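PDB 4G2C: DyP2 from Amycolatopsis sp. ATCC 39116, which probably catalyses the haem-dependent, peroxide-driven oxidation of dyes and other substrates, including compounds related to lignin, and binds a manganese(II) ion at a separate site. Local coordinates for residues A[213-218]-A[281-286]; A[309-314]-A[330-335]; A[450-455]-A[468-473]. One frame throughout, in Å; residues are numbered along the deposited sequence.

Contact 1: residues A[213-218]-A[281-286]. With HEM (protoporphyrin IX containing Fe), chain C.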
loop_
_atom_site.group_PDB
_atom_site.type_symbol
_atom_site.label_atom_id
_atom_site.label_comp_id
_atom_site.label_asym_id
_atom_site.label_seq_id
_atom_site.Cartn_x
_atom_site.Cartn_y
_atom_site.Cartn_z
ATOM N N GLU A 213 -10.364 4.728 -2.806
ATOM C CA GLU A 213 -10.461 3.392 -3.404
ATOM C C GLU A 213 -11.916 3.094 -3.782
ATOM O O GLU A 213 -12.800 3.918 -3.539
ATOM C CB GLU A 213 -9.870 2.315 -2.498
ATOM C CG GLU A 213 -10.430 2.332 -1.094
ATOM C CD GLU A 213 -11.906 1.992 -1.061
ATOM O OE1 GLU A 213 -12.686 2.796 -0.502
ATOM O OE2 GLU A 213 -12.285 0.915 -1.596
ATOM N N HIS A 214 -12.170 1.935 -4.375
ATOM C CA HIS A 214 -13.483 1.695 -4.991
ATOM C C HIS A 214 -14.683 1.671 -4.047
ATOM O O HIS A 214 -15.799 1.937 -4.476
ATOM C CB HIS A 214 -13.453 0.493 -5.938
ATOM C CG HIS A 214 -12.804 0.807 -7.255
ATOM N ND1 HIS A 214 -13.402 1.611 -8.202
ATOM C CD2 HIS A 214 -11.590 0.473 -7.757
ATOM C CE1 HIS A 214 -12.592 1.746 -9.240
ATOM N NE2 HIS A 214 -11.484 1.067 -8.993
ATOM N N PHE A 215 -14.460 1.405 -2.761
ATOM C CA PHE A 215 -15.574 1.413 -1.816
ATOM C C PHE A 215 -16.014 2.836 -1.490
ATOM O O PHE A 215 -17.030 3.032 -0.803
ATOM C CB PHE A 215 -15.237 0.666 -0.518
ATOM C CG PHE A 215 -14.952 -0.799 -0.712
ATOM C CD1 PHE A 215 -15.512 -1.500 -1.765
ATOM C CD2 PHE A 215 -14.113 -1.470 0.159
ATOM C CE1 PHE A 215 -15.243 -2.861 -1.937
ATOM C CE2 PHE A 215 -13.843 -2.822 -0.003
ATOM C CZ PHE A 215 -14.413 -3.517 -1.059
ATOM N N GLY A 216 -15.247 3.812 -1.976
ATOM C CA GLY A 216 -15.553 5.222 -1.782
ATOM C C GLY A 216 -14.748 5.954 -0.708
ATOM O O GLY A 216 -14.960 7.144 -0.448
ATOM N N TYR A 217 -13.799 5.261 -0.085
ATOM C CA TYR A 217 -13.117 5.847 1.073
ATOM C C TYR A 217 -11.755 6.431 0.695
ATOM O O TYR A 217 -10.998 5.822 -0.058
ATOM C CB TYR A 217 -12.946 4.816 2.189
ATOM C CG TYR A 217 -14.230 4.323 2.784
ATOM C CD1 TYR A 217 -15.055 3.450 2.074
ATOM C CD2 TYR A 217 -14.625 4.715 4.064
ATOM C CE1 TYR A 217 -16.235 2.983 2.616
ATOM C CE2 TYR A 217 -15.820 4.254 4.618
ATOM C CZ TYR A 217 -16.616 3.388 3.887
ATOM O OH TYR A 217 -17.803 2.927 4.411
ATOM N N VAL A 218 -11.462 7.611 1.227
ATOM C CA VAL A 218 -10.134 8.185 1.117
ATOM C C VAL A 218 -9.102 7.104 1.441
ATOM O O VAL A 218 -9.175 6.450 2.466
ATOM C CB VAL A 218 -9.953 9.382 2.071
ATOM C CG1 VAL A 218 -8.509 9.886 2.023
ATOM C CG2 VAL A 218 -10.903 10.503 1.701
ATOM N N ARG A 281 -20.404 -3.703 -4.814
ATOM C CA ARG A 281 -21.802 -4.037 -4.583
ATOM C C ARG A 281 -22.010 -4.716 -3.230
ATOM O O ARG A 281 -22.851 -4.303 -2.428
ATOM C CB ARG A 281 -22.342 -4.923 -5.714
ATOM C CG ARG A 281 -23.765 -5.454 -5.470
ATOM C CD ARG A 281 -24.566 -5.613 -6.778
ATOM N NE ARG A 281 -24.203 -6.793 -7.573
ATOM C CZ ARG A 281 -23.990 -6.788 -8.895
ATOM N NH1 ARG A 281 -24.081 -5.653 -9.597
ATOM N NH2 ARG A 281 -23.675 -7.922 -9.520
ATOM N N LEU A 282 -21.244 -5.769 -2.981
ATOM C CA LEU A 282 -21.464 -6.574 -1.795
ATOM C C LEU A 282 -21.041 -5.795 -0.547
ATOM O O LEU A 282 -21.643 -5.928 0.533
ATOM C CB LEU A 282 -20.672 -7.868 -1.917
ATOM C CG LEU A 282 -20.661 -8.864 -0.771
ATOM C CD1 LEU A 282 -22.044 -9.384 -0.470
ATOM C CD2 LEU A 282 -19.733 -10.004 -1.159
ATOM N N PHE A 283 -20.003 -4.978 -0.703
ATOM C CA PHE A 283 -19.505 -4.178 0.414
ATOM C C PHE A 283 -20.544 -3.146 0.839
ATOM O O PHE A 283 -20.732 -2.907 2.030
ATOM C CB PHE A 283 -18.151 -3.507 0.081
ATOM C CG PHE A 283 -17.465 -2.913 1.276
ATOM C CD1 PHE A 283 -16.675 -3.700 2.101
ATOM C CD2 PHE A 283 -17.641 -1.574 1.601
ATOM C CE1 PHE A 283 -16.060 -3.159 3.220
ATOM C CE2 PHE A 283 -17.026 -1.030 2.707
ATOM C CZ PHE A 283 -16.235 -1.823 3.517
ATOM N N LYS A 284 -21.220 -2.542 -0.138
ATOM C CA LYS A 284 -22.278 -1.577 0.153
ATOM C C LYS A 284 -23.527 -2.247 0.723
ATOM O O LYS A 284 -24.253 -1.638 1.500
ATOM C CB LYS A 284 -22.644 -0.754 -1.080
ATOM C CG LYS A 284 -21.576 0.204 -1.507
ATOM C CD LYS A 284 -21.085 1.059 -0.337
ATOM C CE LYS A 284 -20.037 2.058 -0.811
ATOM N NZ LYS A 284 -19.381 2.792 0.298
ATOM N N GLU A 285 -23.774 -3.491 0.338
ATOM C CA GLU A 285 -24.898 -4.223 0.885
ATOM C C GLU A 285 -24.551 -4.502 2.328
ATOM O O GLU A 285 -25.391 -4.395 3.232
ATOM C CB GLU A 285 -25.127 -5.543 0.133
ATOM C CG GLU A 285 -25.733 -5.384 -1.251
ATOM C CD GLU A 285 -25.918 -6.717 -1.969
ATOM O OE1 GLU A 285 -25.059 -7.614 -1.807
ATOM O OE2 GLU A 285 -26.929 -6.877 -2.686
ATOM N N ALA A 286 -23.296 -4.865 2.538
ATOM C CA ALA A 286 -22.815 -5.136 3.878
ATOM C C ALA A 286 -22.950 -3.905 4.752
ATOM O O ALA A 286 -23.378 -4.027 5.887
ATOM C CB ALA A 286 -21.372 -5.651 3.862
HETATM C CHA HEM C . -5.387 2.457 5.366
HETATM C CHB HEM C . -8.556 0.562 2.205
HETATM C CHC HEM C . -5.627 -3.240 1.455
HETATM C CHD HEM C . -2.889 -1.748 5.156
HETATM C C1A HEM C . -6.491 2.288 4.566
HETATM C C2A HEM C . -7.586 3.228 4.441
HETATM C C3A HEM C . -8.452 2.702 3.566
HETATM C C4A HEM C . -7.939 1.422 3.108
HETATM C CMA HEM C . -9.777 3.332 3.106
HETATM C CAA HEM C . -7.692 4.583 5.196
HETATM C CBA HEM C . -6.916 5.656 4.426
HETATM C CGA HEM C . -5.450 5.670 4.791
HETATM O O1A HEM C . -5.106 5.774 5.983
HETATM O O2A HEM C . -4.594 5.577 3.887
HETATM C C1B HEM C . -8.066 -0.640 1.717
HETATM C C2B HEM C . -8.680 -1.519 0.722
HETATM C C3B HEM C . -7.853 -2.565 0.527
HETATM C C4B HEM C . -6.692 -2.381 1.364
HETATM C CMB HEM C . -10.055 -1.276 0.049
HETATM C CAB HEM C . -8.007 -3.771 -0.425
HETATM C CBB HEM C . -8.829 -3.716 -1.476
HETATM C C1C HEM C . -4.674 -3.205 2.448
HETATM C C2C HEM C . -3.722 -4.261 2.753
HETATM C C3C HEM C . -2.955 -3.831 3.770
HETATM C C4C HEM C . -3.404 -2.503 4.135
HETATM C CMC HEM C . -3.596 -5.618 2.003
HETATM C CAC HEM C . -1.820 -4.603 4.485
HETATM C CBC HEM C . -1.739 -5.942 4.427
HETATM C C1D HEM C . -3.266 -0.471 5.512
HETATM C C2D HEM C . -2.535 0.358 6.435
HETATM C C3D HEM C . -3.316 1.662 6.471
HETATM C C4D HEM C . -4.435 1.496 5.598
HETATM C CMD HEM C . -1.245 -0.006 7.190
HETATM C CAD HEM C . -3.024 2.899 7.296
HETATM C CBD HEM C . -3.462 2.523 8.697
HETATM C CGD HEM C . -3.035 3.687 9.547
HETATM O O1D HEM C . -1.818 4.008 9.533
HETATM O O2D HEM C . -3.931 4.303 10.186
HETATM N NA HEM C . -6.729 1.213 3.741
HETATM N NB HEM C . -6.857 -1.207 2.073
HETATM N NC HEM C . -4.452 -2.146 3.315
HETATM N ND HEM C . -4.370 0.236 5.047
HETATM FE FE HEM C . -5.765 -0.563 3.634
#
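Phe215 and Phe283 lay their rings face to face, joining a haem-pocket loop to helix 280-293. The loop runs through a type I beta turn, Glu213 to Gly216, and Gly216-Tyr217-Val218-Asp219 begins the GXXDG sequence that marks dye-decolorizing peroxidases. The Phe215 and Phe283 rings form an offset stack, their planes 1° apart and their centroids 4.0 Å from each other. Followed outward, Phe215 starts with CB near Phe283 CD2. Its CG lies closer, 3.6 Å from Phe283 CD2, while CD1 and CE1 run toward the helix backbone, CE1 meeting Phe283 CB at 3.6 Å. That CB stands over the Phe215 face, 21° off the ring normal, so a CH-pi contact adds to the stack. On the other flank CE2 approaches Phe283 CD1, and at the tip CZ is equally near Phe283 CG and CD1. Phe283 presents its face because CG is anti to the backbone N (chi1 -168°), swinging the ring from the helix over its partner.

Beside the stack, Lys284 bends at chi2 and then extends until NZ donates to Phe215 O at 2.6 Å, while also forming a salt bridge with Glu287. This ammonium therefore ties the turn to one of the two glutamates that bind the manganese. The turn is stiffened from within: both carboxylate oxygens of Glu213 are used, OE1 accepting from Tyr217 N and OE2 from Phe215 N and Gln278.

Tyr217 spans the remaining interval between haem and metal. Its CE1 is 4.1 Å from Phe283 CE2, its side chain comes within about 4 Å of the manganese ion, and at the opposite end Tyr217 CB rests 3.6 Å from methyl CMA of the haem.

Contact 2: residues A[309-314]-A[330-335]. With MN (manganese (II) ion), chain D; HEM (protoporphyrin IX containing Fe), chain C; ACT (acetate ion), chain H.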
loop_
_atom_site.group_PDB
_atom_site.type_symbol
_atom_site.label_atom_id
_atom_site.label_comp_id
_atom_site.label_asym_id
_atom_site.label_seq_id
_atom_site.Cartn_x
_atom_site.Cartn_y
_atom_site.Cartn_z
ATOM N N VAL A 309 -14.114 0.386 8.205
ATOM C CA VAL A 309 -12.871 0.961 7.722
ATOM C C VAL A 309 -12.074 1.689 8.827
ATOM O O VAL A 309 -10.856 1.586 8.880
ATOM C CB VAL A 309 -13.167 1.904 6.552
ATOM C CG1 VAL A 309 -11.928 2.714 6.199
ATOM C CG2 VAL A 309 -13.669 1.079 5.354
ATOM N N GLY A 310 -12.778 2.399 9.709
ATOM C CA GLY A 310 -12.136 3.153 10.767
ATOM C C GLY A 310 -12.135 4.627 10.433
ATOM O O GLY A 310 -11.687 5.463 11.220
ATOM N N ARG A 311 -12.604 4.933 9.227
ATOM C CA ARG A 311 -12.844 6.307 8.801
ATOM C C ARG A 311 -14.137 6.341 7.987
ATOM O O ARG A 311 -14.522 5.346 7.388
ATOM C CB ARG A 311 -11.711 6.825 7.923
ATOM C CG ARG A 311 -10.330 6.951 8.547
ATOM C CD ARG A 311 -9.292 7.357 7.450
ATOM N NE ARG A 311 -7.916 7.487 7.938
ATOM C CZ ARG A 311 -7.335 8.635 8.288
ATOM N NH1 ARG A 311 -8.002 9.792 8.192
ATOM N NH2 ARG A 311 -6.076 8.632 8.722
ATOM N N PHE A 312 -14.809 7.484 7.978
ATOM C CA PHE A 312 -15.889 7.733 7.027
ATOM C C PHE A 312 -15.305 7.892 5.621
ATOM O O PHE A 312 -14.099 8.064 5.443
ATOM C CB PHE A 312 -16.672 8.995 7.422
ATOM C CG PHE A 312 -17.399 8.856 8.721
ATOM C CD1 PHE A 312 -18.677 8.322 8.760
ATOM C CD2 PHE A 312 -16.787 9.209 9.915
ATOM C CE1 PHE A 312 -19.342 8.178 9.961
ATOM C CE2 PHE A 312 -17.441 9.060 11.117
ATOM C CZ PHE A 312 -18.723 8.544 11.141
ATOM N N GLU A 313 -16.160 7.844 4.615
ATOM C CA GLU A 313 -15.677 8.002 3.251
ATOM C C GLU A 313 -14.754 9.203 3.031
ATOM O O GLU A 313 -13.861 9.150 2.163
ATOM C CB GLU A 313 -16.837 7.974 2.261
ATOM C CG GLU A 313 -17.290 6.549 2.002
ATOM C CD GLU A 313 -18.765 6.447 1.682
ATOM O OE1 GLU A 313 -19.194 7.030 0.655
ATOM O OE2 GLU A 313 -19.492 5.779 2.470
ATOM N N ASP A 314 -14.901 10.235 3.863
ATOM C CA ASP A 314 -14.275 11.532 3.578
ATOM C C ASP A 314 -12.844 11.900 4.050
ATOM O O ASP A 314 -12.475 13.044 3.877
ATOM C CB ASP A 314 -15.227 12.706 3.896
ATOM C CG ASP A 314 -15.330 12.984 5.372
ATOM O OD1 ASP A 314 -15.021 12.064 6.149
ATOM O OD2 ASP A 314 -15.722 14.115 5.755
ATOM N N VAL A 330 -8.146 16.236 5.553
ATOM C CA VAL A 330 -8.279 14.931 6.167
ATOM C C VAL A 330 -7.175 14.804 7.205
ATOM O O VAL A 330 -6.005 14.961 6.878
ATOM C CB VAL A 330 -8.101 13.819 5.125
ATOM C CG1 VAL A 330 -8.114 12.446 5.814
ATOM C CG2 VAL A 330 -9.196 13.920 4.060
ATOM N N GLY A 331 -7.535 14.522 8.453
ATOM C CA GLY A 331 -6.528 14.458 9.501
ATOM C C GLY A 331 -5.872 13.098 9.652
ATOM O O GLY A 331 -6.420 12.095 9.217
ATOM N N ASN A 332 -4.704 13.069 10.288
ATOM C CA ASN A 332 -4.054 11.820 10.681
ATOM C C ASN A 332 -3.442 11.885 12.088
ATOM O O ASN A 332 -2.814 10.928 12.546
ATOM C CB ASN A 332 -2.963 11.417 9.676
ATOM C CG ASN A 332 -2.629 9.943 9.754
ATOM O OD1 ASN A 332 -3.522 9.115 9.885
ATOM N ND2 ASN A 332 -1.343 9.608 9.700
ATOM N N ASP A 333 -3.625 13.016 12.762
ATOM C CA ASP A 333 -3.051 13.233 14.077
ATOM C C ASP A 333 -3.954 12.711 15.197
ATOM O O ASP A 333 -4.602 13.485 15.901
ATOM C CB ASP A 333 -2.802 14.720 14.282
ATOM C CG ASP A 333 -1.758 14.980 15.328
ATOM O OD1 ASP A 333 -1.110 14.000 15.744
ATOM O OD2 ASP A 333 -1.588 16.147 15.727
ATOM N N PHE A 334 -3.994 11.392 15.346
ATOM C CA PHE A 334 -4.793 10.753 16.393
ATOM C C PHE A 334 -4.185 9.401 16.762
ATOM O O PHE A 334 -3.436 8.803 15.979
ATOM C CB PHE A 334 -6.228 10.507 15.905
ATOM C CG PHE A 334 -6.307 9.588 14.714
ATOM C CD1 PHE A 334 -6.311 8.198 14.884
ATOM C CD2 PHE A 334 -6.320 10.106 13.425
ATOM C CE1 PHE A 334 -6.362 7.340 13.790
ATOM C CE2 PHE A 334 -6.357 9.256 12.312
ATOM C CZ PHE A 334 -6.387 7.869 12.493
ATOM N N SER A 335 -4.519 8.931 17.958
ATOM C CA SER A 335 -4.203 7.585 18.407
ATOM C C SER A 335 -5.493 7.057 18.998
ATOM O O SER A 335 -6.504 7.748 18.998
ATOM C CB SER A 335 -3.111 7.596 19.491
ATOM O OG SER A 335 -3.620 8.061 20.735
HETATM MN MN MN D . -21.147 4.570 3.332
HETATM C CHA HEM C . -5.387 2.457 5.366
HETATM C CHB HEM C . -8.556 0.562 2.205
HETATM C CHC HEM C . -5.627 -3.240 1.455
HETATM C CHD HEM C . -2.889 -1.748 5.156
HETATM C C1A HEM C . -6.491 2.288 4.566
HETATM C C2A HEM C . -7.586 3.228 4.441
HETATM C C3A HEM C . -8.452 2.702 3.566
HETATM C C4A HEM C . -7.939 1.422 3.108
HETATM C CMA HEM C . -9.777 3.332 3.106
HETATM C CAA HEM C . -7.692 4.583 5.196
HETATM C CBA HEM C . -6.916 5.656 4.426
HETATM C CGA HEM C . -5.450 5.670 4.791
HETATM O O1A HEM C . -5.106 5.774 5.983
HETATM O O2A HEM C . -4.594 5.577 3.887
HETATM C C1B HEM C . -8.066 -0.640 1.717
HETATM C C2B HEM C . -8.680 -1.519 0.722
HETATM C C3B HEM C . -7.853 -2.565 0.527
HETATM C C4B HEM C . -6.692 -2.381 1.364
HETATM C CMB HEM C . -10.055 -1.276 0.049
HETATM C CAB HEM C . -8.007 -3.771 -0.425
HETATM C CBB HEM C . -8.829 -3.716 -1.476
HETATM C C1C HEM C . -4.674 -3.205 2.448
HETATM C C2C HEM C . -3.722 -4.261 2.753
HETATM C C3C HEM C . -2.955 -3.831 3.770
HETATM C C4C HEM C . -3.404 -2.503 4.135
HETATM C CMC HEM C . -3.596 -5.618 2.003
HETATM C CAC HEM C . -1.820 -4.603 4.485
HETATM C CBC HEM C . -1.739 -5.942 4.427
HETATM C C1D HEM C . -3.266 -0.471 5.512
HETATM C C2D HEM C . -2.535 0.358 6.435
HETATM C C3D HEM C . -3.316 1.662 6.471
HETATM C C4D HEM C . -4.435 1.496 5.598
HETATM C CMD HEM C . -1.245 -0.006 7.190
HETATM C CAD HEM C . -3.024 2.899 7.296
HETATM C CBD HEM C . -3.462 2.523 8.697
HETATM C CGD HEM C . -3.035 3.687 9.547
HETATM O O1D HEM C . -1.818 4.008 9.533
HETATM O O2D HEM C . -3.931 4.303 10.186
HETATM N NA HEM C . -6.729 1.213 3.741
HETATM N NB HEM C . -6.857 -1.207 2.073
HETATM N NC HEM C . -4.452 -2.146 3.315
HETATM N ND HEM C . -4.370 0.236 5.047
HETATM FE FE HEM C . -5.765 -0.563 3.634
HETATM C C ACT H . -0.640 10.300 23.075
HETATM O O ACT H . -0.892 10.153 24.300
HETATM O OXT ACT H . -1.391 9.694 22.264
HETATM C CH3 ACT H . 0.501 11.160 22.606
HETATM O O HOH W 1 -19.838 5.173 5.147
#
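Arg311 reaches across to the Gly331 carbonyl, and its guanidinium is the densest part of this buried contact between two portions of the long loop joining helices 303-309 and 350-354. NH1 donates to Gly331 O at 3.0 Å with an N-H...O angle of 168°. The acceptor lies only 3° out of the guanidinium plane and the bond runs nearly along the C=O axis, so its geometry is close to straight. Extension of the arginine from CG to NE carries the group this far. NH2 lies 2.8 Å from Asn332 OD1, which accepts a hydrogen bond from Arg357. The same NH2 meets the edge of the Phe334 ring, 3.7 Å from CE2, and Val330 CG1 packs obliquely against NH1. The amide plane of Asn332 and the guanidinium plane of Arg311 are 26° apart.

Away from the guanidinium the packing thins. Asp314, partly exposed, contributes mainly its backbone, whose O stands 3.4 Å from Val330 CG2. Its carboxylate turns to partners in its own loop, Thr316, Gly325 and His327. Glu313 makes no contact with the opposite segment; its OE2 instead binds manganese at 2.2 Å, alongside Glu287 and a water. At the far end Ser335, partly exposed, donates through OG to an acetate, probably from the crystallisation liquor.

The chemistry is divided accordingly. Arg311 NE lies 3.8 Å from haem propionate O1A, and Arg357 is hydrogen-bonded to the haem as well. This positive charge is likely to offset the propionates on the buried side, whereas two carboxylates with a bound water suit the divalent metal on the more open one.

Contact 3: residues A[450-455]-A[468-473]. With ACT (acetate ion), chain Y.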
loop_
_atom_site.group_PDB
_atom_site.type_symbol
_atom_site.label_atom_id
_atom_site.label_comp_id
_atom_site.label_asym_id
_atom_site.label_seq_id
_atom_site.Cartn_x
_atom_site.Cartn_y
_atom_site.Cartn_z
ATOM N N ALA A 450 -16.610 -14.808 11.459
ATOM C CA ALA A 450 -17.786 -15.002 12.307
ATOM C C ALA A 450 -18.403 -13.640 12.620
ATOM O O ALA A 450 -17.771 -12.619 12.377
ATOM C CB ALA A 450 -17.397 -15.747 13.597
ATOM N N PRO A 451 -19.637 -13.610 13.158
ATOM C CA PRO A 451 -20.220 -12.304 13.485
ATOM C C PRO A 451 -19.349 -11.577 14.522
ATOM O O PRO A 451 -18.728 -12.242 15.351
ATOM C CB PRO A 451 -21.592 -12.657 14.093
ATOM C CG PRO A 451 -21.849 -14.083 13.725
ATOM C CD PRO A 451 -20.498 -14.731 13.565
ATOM N N GLN A 452 -19.314 -10.245 14.463
ATOM C CA GLN A 452 -18.504 -9.427 15.357
ATOM C C GLN A 452 -19.372 -8.516 16.229
ATOM O O GLN A 452 -20.589 -8.426 16.040
ATOM C CB GLN A 452 -17.499 -8.596 14.545
ATOM C CG GLN A 452 -16.487 -9.468 13.817
ATOM C CD GLN A 452 -15.646 -8.713 12.799
ATOM O OE1 GLN A 452 -16.157 -8.211 11.781
ATOM N NE2 GLN A 452 -14.345 -8.626 13.071
ATOM N N LYS A 453 -18.739 -7.853 17.191
ATOM C CA LYS A 453 -19.443 -6.946 18.084
ATOM C C LYS A 453 -19.144 -5.497 17.764
ATOM O O LYS A 453 -18.020 -5.148 17.408
ATOM C CB LYS A 453 -19.113 -7.253 19.539
ATOM C CG LYS A 453 -19.887 -8.471 20.041
ATOM C CD LYS A 453 -19.318 -9.045 21.331
ATOM C CE LYS A 453 -19.889 -10.438 21.573
ATOM N NZ LYS A 453 -19.342 -11.054 22.811
ATOM N N TYR A 454 -20.166 -4.662 17.900
ATOM C CA TYR A 454 -20.080 -3.251 17.563
ATOM C C TYR A 454 -20.756 -2.467 18.675
ATOM O O TYR A 454 -21.527 -3.024 19.444
ATOM C CB TYR A 454 -20.795 -2.981 16.226
ATOM C CG TYR A 454 -20.349 -3.880 15.092
ATOM C CD1 TYR A 454 -20.755 -5.210 15.030
ATOM C CD2 TYR A 454 -19.523 -3.400 14.079
ATOM C CE1 TYR A 454 -20.356 -6.032 13.999
ATOM C CE2 TYR A 454 -19.115 -4.221 13.044
ATOM C CZ TYR A 454 -19.529 -5.533 13.007
ATOM O OH TYR A 454 -19.127 -6.345 11.967
ATOM N N ALA A 455 -20.456 -1.179 18.762
ATOM C CA ALA A 455 -21.135 -0.289 19.689
ATOM C C ALA A 455 -22.104 0.533 18.872
ATOM O O ALA A 455 -21.686 1.401 18.116
ATOM C CB ALA A 455 -20.136 0.618 20.397
ATOM N N ASP A 468 -24.758 -11.540 11.266
ATOM C CA ASP A 468 -23.856 -12.287 10.384
ATOM C C ASP A 468 -22.450 -11.690 10.350
ATOM O O ASP A 468 -22.237 -10.533 10.715
ATOM C CB ASP A 468 -24.392 -12.354 8.936
ATOM C CG ASP A 468 -25.665 -13.211 8.790
ATOM O OD1 ASP A 468 -25.602 -14.450 8.993
ATOM O OD2 ASP A 468 -26.720 -12.641 8.433
ATOM N N PRO A 469 -21.481 -12.488 9.889
ATOM C CA PRO A 469 -20.142 -11.973 9.596
ATOM C C PRO A 469 -20.218 -11.018 8.417
ATOM O O PRO A 469 -21.067 -11.202 7.557
ATOM C CB PRO A 469 -19.362 -13.236 9.205
ATOM C CG PRO A 469 -20.416 -14.224 8.767
ATOM C CD PRO A 469 -21.607 -13.934 9.610
ATOM N N ILE A 470 -19.373 -9.998 8.383
ATOM C CA ILE A 470 -19.280 -9.177 7.194
ATOM C C ILE A 470 -18.742 -10.054 6.065
ATOM O O ILE A 470 -17.729 -10.729 6.220
ATOM C CB ILE A 470 -18.345 -7.987 7.394
ATOM C CG1 ILE A 470 -18.678 -7.253 8.703
ATOM C CG2 ILE A 470 -18.411 -7.056 6.191
ATOM C CD1 ILE A 470 -20.049 -6.606 8.741
ATOM N N PRO A 471 -19.443 -10.073 4.924
ATOM C CA PRO A 471 -18.982 -10.924 3.822
ATOM C C PRO A 471 -17.647 -10.413 3.273
ATOM O O PRO A 471 -17.415 -9.200 3.311
ATOM C CB PRO A 471 -20.102 -10.774 2.776
ATOM C CG PRO A 471 -20.735 -9.428 3.080
ATOM C CD PRO A 471 -20.700 -9.368 4.604
ATOM N N GLN A 472 -16.788 -11.321 2.801
ATOM C CA GLN A 472 -15.506 -10.953 2.201
ATOM C C GLN A 472 -15.730 -10.347 0.817
ATOM O O GLN A 472 -16.159 -11.043 -0.109
ATOM C CB GLN A 472 -14.580 -12.177 2.093
ATOM C CG GLN A 472 -13.116 -11.835 1.780
ATOM C CD GLN A 472 -12.238 -13.060 1.432
ATOM O OE1 GLN A 472 -12.235 -14.084 2.129
ATOM N NE2 GLN A 472 -11.488 -12.941 0.350
ATOM N N ALA A 473 -15.436 -9.053 0.672
ATOM C CA ALA A 473 -15.683 -8.344 -0.588
ATOM C C ALA A 473 -14.402 -8.031 -1.354
ATOM O O ALA A 473 -14.434 -7.376 -2.402
ATOM C CB ALA A 473 -16.495 -7.059 -0.345
HETATM C C ACT Y . -16.113 -10.783 10.331
HETATM O O ACT Y . -17.147 -10.075 10.561
HETATM O OXT ACT Y . -15.038 -10.241 9.961
HETATM C CH3 ACT Y . -16.105 -12.267 10.441
HETATM O O HOH W 2 -20.183 -9.033 11.805
#
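Pro451 and Pro469 lie side by side, pointing the same way, with CG of Pro451 4.1 Å from CD of Pro469. Next to them Pro469 CB packs against the Ala450 backbone, 3.6 Å from its carbonyl carbon C. Deeper in, Tyr454 OH comes 3.4 Å from Ile470 CD1, the two side chains meeting at an oblique angle. Ile470 offers that arm because CG1 sits beside its backbone N (chi1 -49°).

The polar joining of the segments passes through a water. It accepts from Gln452 N at 3.0 Å, donates to Asp468 O at 2.8 Å, and hydrogen-bonds Tyr454 OH at 2.9 Å, lying in the plane of the tyrosine ring at its edge. These three bonds, and a weak one to an acetate, hold it between the segments. That acetate, probably from the crystallisation liquor, takes a hydrogen bond from Ile470 N, but its methyl is too close to Ala450 and its exact placement is doubtful.

In the next shell, Gln452 NE2 gives hydrogen bonds to the carbonyls of Leu440 and Pro438, while OE1 turns to the doubtfully placed acetate and comes 4.1 Å from Ile470 CG1. Shortening this side chain to an alanine is likely to leave those two carbonyls without their amide donor and open a gap alongside Ile470. Tyr454 is positioned by an edge-to-face contact with His348 and by Leu290 and Met307, and Ile470 rests on Leu308.

Backbone bonds of Gln452 with Ala466 and of Tyr454 with Ala464 pair strand 453-454 with 464-465. The contact lies just beyond the open end of this two-stranded antiparallel ribbon, where proline packing and a water replace direct backbone pairing and the chain leads on to strand 474-484.

Overall arrangement
Contacts 1 and 2 are buried and both touch the haem, whereas contact 3 is partly exposed and about 12 Å from it at the Ile470 side chain. Contact 1 relies on stacked rings and a lysine-to-carbonyl bond, contact 2 on an arginine, and contact 3 on prolines and a bridging water. The first two meet directly: Val218 N probably hydrogen-bonds Glu313 O at 3.0 Å, and the Glu287 partner of contact 1 shares the manganese with Glu313 of contact 2. Contact 3 joins contact 1 on helix 280-293, where Pro471 packs on Leu282 and Ala286. Contacts 2 and 3 stay about 8 Å apart at their nearest atoms.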